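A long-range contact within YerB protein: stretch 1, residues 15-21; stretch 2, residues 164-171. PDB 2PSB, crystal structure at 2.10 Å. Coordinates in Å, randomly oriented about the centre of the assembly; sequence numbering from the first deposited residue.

Stretch 1 (15-21) KAPLTGL
Stretch 2, residues 164-171: ETNPLLFQ

The contact between residues 15-21 and 164-171 of YerB is a small, mostly apolar packing of two irregular segments, pinned by one backbone hydrogen bond and completed by an aromatic ring laid against a glycine. It illustrates how a compact turn can receive an extended chain without a shared sheet.

The first stretch folds back on itself. Ala 16 N donates to Leu 21 O at 2.6 Å, and Gly 20 N donates to Ala 16 O at 2.8 Å. Pro 17 (phi/psi -54/-47), Leu 18 (-94/1) and Thr 19 (-129/-28) carry the chain round to Gly 20 at 81/0. The second stretch is open throughout, with phi from -120 to -64° and psi from 123° through 180° to -179°. The two run in the same sense: Pro 17 CA lies 3.8 Å from Pro 167 CA, Leu 18 CA 5.8 Å from Leu 168 CA, and Gly 20 CA 6.2 Å from Phe 170 CA.

One hydrogen bond spans the stretches at this register. Leu 168 N donates to Pro 17 O at 2.9 Å and a nearly straight 171°. Beside it the prolines meet, Pro 17 CB 4.1 Å from Pro 167 CB, their rings, puckered C-gamma exo and C-gamma endo respectively, offering each other apolar surface. Pro 17, buried, also brings its CB to 3.8 Å from Thr 165 O.

The leucines close tightly over the next step. Leu 18 points its CA-to-CB bond away, yet with chi1 m and chi2 t its end returns to the contact; the CA-to-CB bond of Leu 168 points toward the first stretch, with chi1 m and chi2 near 39°. Their branched ends suit this meeting, Leu 18 CD2 and Leu 168 CD1 being only 3.3 Å apart. Thr 165 also points toward the first stretch, with chi1 between wells at 110°; its OG1, 4.2 Å from Leu 18 CD2, is buried without a polar partner, a cost of this apolar setting.

Phe 170, chi1 m and chi2 -76°, directs its ring at the turn, where a flat face can lie against backbone. One face receives Thr 19 C, 3.2 Å from Phe 170 CZ, and Gly 20 N, 3.3 Å from Phe 170 CE2; Gly 20 CA sits 3.7 Å from the ring centroid, 23° off the normal, in a CH-pi contact. Pro 17 O approaches the edge, 3.5 Å from Phe 170 CE2. Glycine suits this place twice over: an ideal CB would lie 2.7 Å from Phe 170 CG, and at these backbone angles would also jam against the preceding carbonyl oxygen. Altogether 345 Å² is buried, summed over both sides, with Pro 17 and Phe 170 the largest contributors.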

# COMPACT_ATOMS: atom_id res chain seq x y z
N LYS A 15 -19.13 -3.95 10.23
CA LYS A 15 -17.94 -4.36 9.49
C LYS A 15 -16.96 -3.21 9.25
O LYS A 15 -17.34 -2.04 9.30
CB LYS A 15 -18.34 -4.95 8.13
CG LYS A 15 -19.20 -6.20 8.20
CD LYS A 15 -19.64 -6.62 6.80
CE LYS A 15 -20.56 -7.83 6.84
NZ LYS A 15 -19.89 -9.02 7.42
N ALA A 16 -15.70 -3.55 9.00
CA ALA A 16 -14.69 -2.53 8.74
C ALA A 16 -14.75 -2.16 7.25
O ALA A 16 -14.88 -3.03 6.39
CB ALA A 16 -13.31 -3.05 9.10
N PRO A 17 -14.68 -0.86 6.95
CA PRO A 17 -14.73 -0.29 5.59
C PRO A 17 -13.73 -0.88 4.60
O PRO A 17 -14.08 -1.22 3.47
CB PRO A 17 -14.45 1.20 5.82
CG PRO A 17 -14.75 1.42 7.26
CD PRO A 17 -14.28 0.18 7.92
N LEU A 18 -12.48 -0.99 5.03
CA LEU A 18 -11.43 -1.46 4.14
C LEU A 18 -11.10 -2.94 4.18
O LEU A 18 -10.23 -3.39 3.44
CB LEU A 18 -10.18 -0.62 4.40
CG LEU A 18 -10.48 0.89 4.35
CD1 LEU A 18 -9.18 1.67 4.35
CD2 LEU A 18 -11.31 1.23 3.09
N THR A 19 -11.81 -3.69 5.01
CA THR A 19 -11.55 -5.12 5.10
C THR A 19 -12.81 -5.97 4.95
O THR A 19 -12.76 -7.11 4.50
CB THR A 19 -10.89 -5.46 6.44
OG1 THR A 19 -10.35 -6.78 6.38
CG2 THR A 19 -11.92 -5.40 7.55
N GLY A 20 -13.95 -5.40 5.33
CA GLY A 20 -15.20 -6.13 5.22
C GLY A 20 -15.42 -7.09 6.37
O GLY A 20 -16.43 -7.79 6.41
N LEU A 21 -14.46 -7.14 7.29
CA LEU A 21 -14.54 -8.00 8.46
C LEU A 21 -15.23 -7.24 9.58
O LEU A 21 -15.13 -6.01 9.66
CB LEU A 21 -13.14 -8.42 8.92
CG LEU A 21 -12.44 -9.65 8.34
CD1 LEU A 21 -13.05 -10.09 7.03
CD2 LEU A 21 -10.96 -9.33 8.15
N GLU A 164 -15.79 8.86 9.10
CA GLU A 164 -16.27 7.63 8.51
C GLU A 164 -15.82 7.63 7.06
O GLU A 164 -15.87 8.66 6.39
CB GLU A 164 -17.79 7.56 8.61
CG GLU A 164 -18.30 7.60 10.05
CD GLU A 164 -19.80 7.86 10.14
OE1 GLU A 164 -20.59 7.04 9.64
OE2 GLU A 164 -20.18 8.90 10.72
N THR A 165 -15.38 6.48 6.58
CA THR A 165 -14.94 6.38 5.20
C THR A 165 -15.84 5.40 4.45
O THR A 165 -16.28 4.39 5.01
CB THR A 165 -13.44 5.95 5.11
OG1 THR A 165 -13.33 4.61 4.61
CG2 THR A 165 -12.79 6.01 6.49
N ASN A 166 -16.16 5.72 3.19
CA ASN A 166 -17.02 4.86 2.40
C ASN A 166 -16.31 3.52 2.20
O ASN A 166 -15.18 3.47 1.70
CB ASN A 166 -17.35 5.50 1.05
CG ASN A 166 -18.52 4.82 0.35
OD1 ASN A 166 -19.62 4.73 0.92
ND2 ASN A 166 -18.30 4.32 -0.86
N PRO A 167 -16.95 2.42 2.60
CA PRO A 167 -16.39 1.07 2.48
C PRO A 167 -16.16 0.59 1.06
O PRO A 167 -16.75 1.10 0.10
CB PRO A 167 -17.41 0.21 3.20
CG PRO A 167 -18.69 0.91 2.93
CD PRO A 167 -18.32 2.37 3.15
N LEU A 168 -15.29 -0.40 0.93
CA LEU A 168 -15.03 -1.01 -0.36
C LEU A 168 -16.16 -2.00 -0.61
O LEU A 168 -17.04 -2.16 0.23
CB LEU A 168 -13.68 -1.74 -0.34
CG LEU A 168 -12.42 -0.90 -0.59
CD1 LEU A 168 -12.53 0.45 0.08
CD2 LEU A 168 -11.22 -1.68 -0.08
N LEU A 169 -16.13 -2.64 -1.76
CA LEU A 169 -17.14 -3.61 -2.13
C LEU A 169 -16.59 -5.00 -1.88
O LEU A 169 -15.55 -5.38 -2.43
CB LEU A 169 -17.51 -3.46 -3.61
CG LEU A 169 -18.61 -4.39 -4.14
CD1 LEU A 169 -19.93 -4.04 -3.46
CD2 LEU A 169 -18.73 -4.25 -5.66
N PHE A 170 -17.30 -5.76 -1.05
CA PHE A 170 -16.90 -7.12 -0.69
C PHE A 170 -17.95 -8.14 -1.09
O PHE A 170 -19.12 -7.80 -1.30
CB PHE A 170 -16.64 -7.19 0.81
CG PHE A 170 -15.44 -6.41 1.25
CD1 PHE A 170 -14.15 -6.89 1.02
CD2 PHE A 170 -15.59 -5.16 1.85
CE1 PHE A 170 -13.03 -6.14 1.37
CE2 PHE A 170 -14.47 -4.41 2.21
CZ PHE A 170 -13.19 -4.90 1.97
N GLN A 171 -17.54 -9.40 -1.20
CA GLN A 171 -18.46 -10.47 -1.56
C GLN A 171 -18.88 -11.31 -0.34
O GLN A 171 -18.47 -11.04 0.79
CB GLN A 171 -17.84 -11.38 -2.62
CG GLN A 171 -16.52 -11.99 -2.22
CD GLN A 171 -16.12 -13.13 -3.12
OE1 GLN A 171 -16.83 -14.13 -3.23
NE2 GLN A 171 -14.98 -12.98 -3.79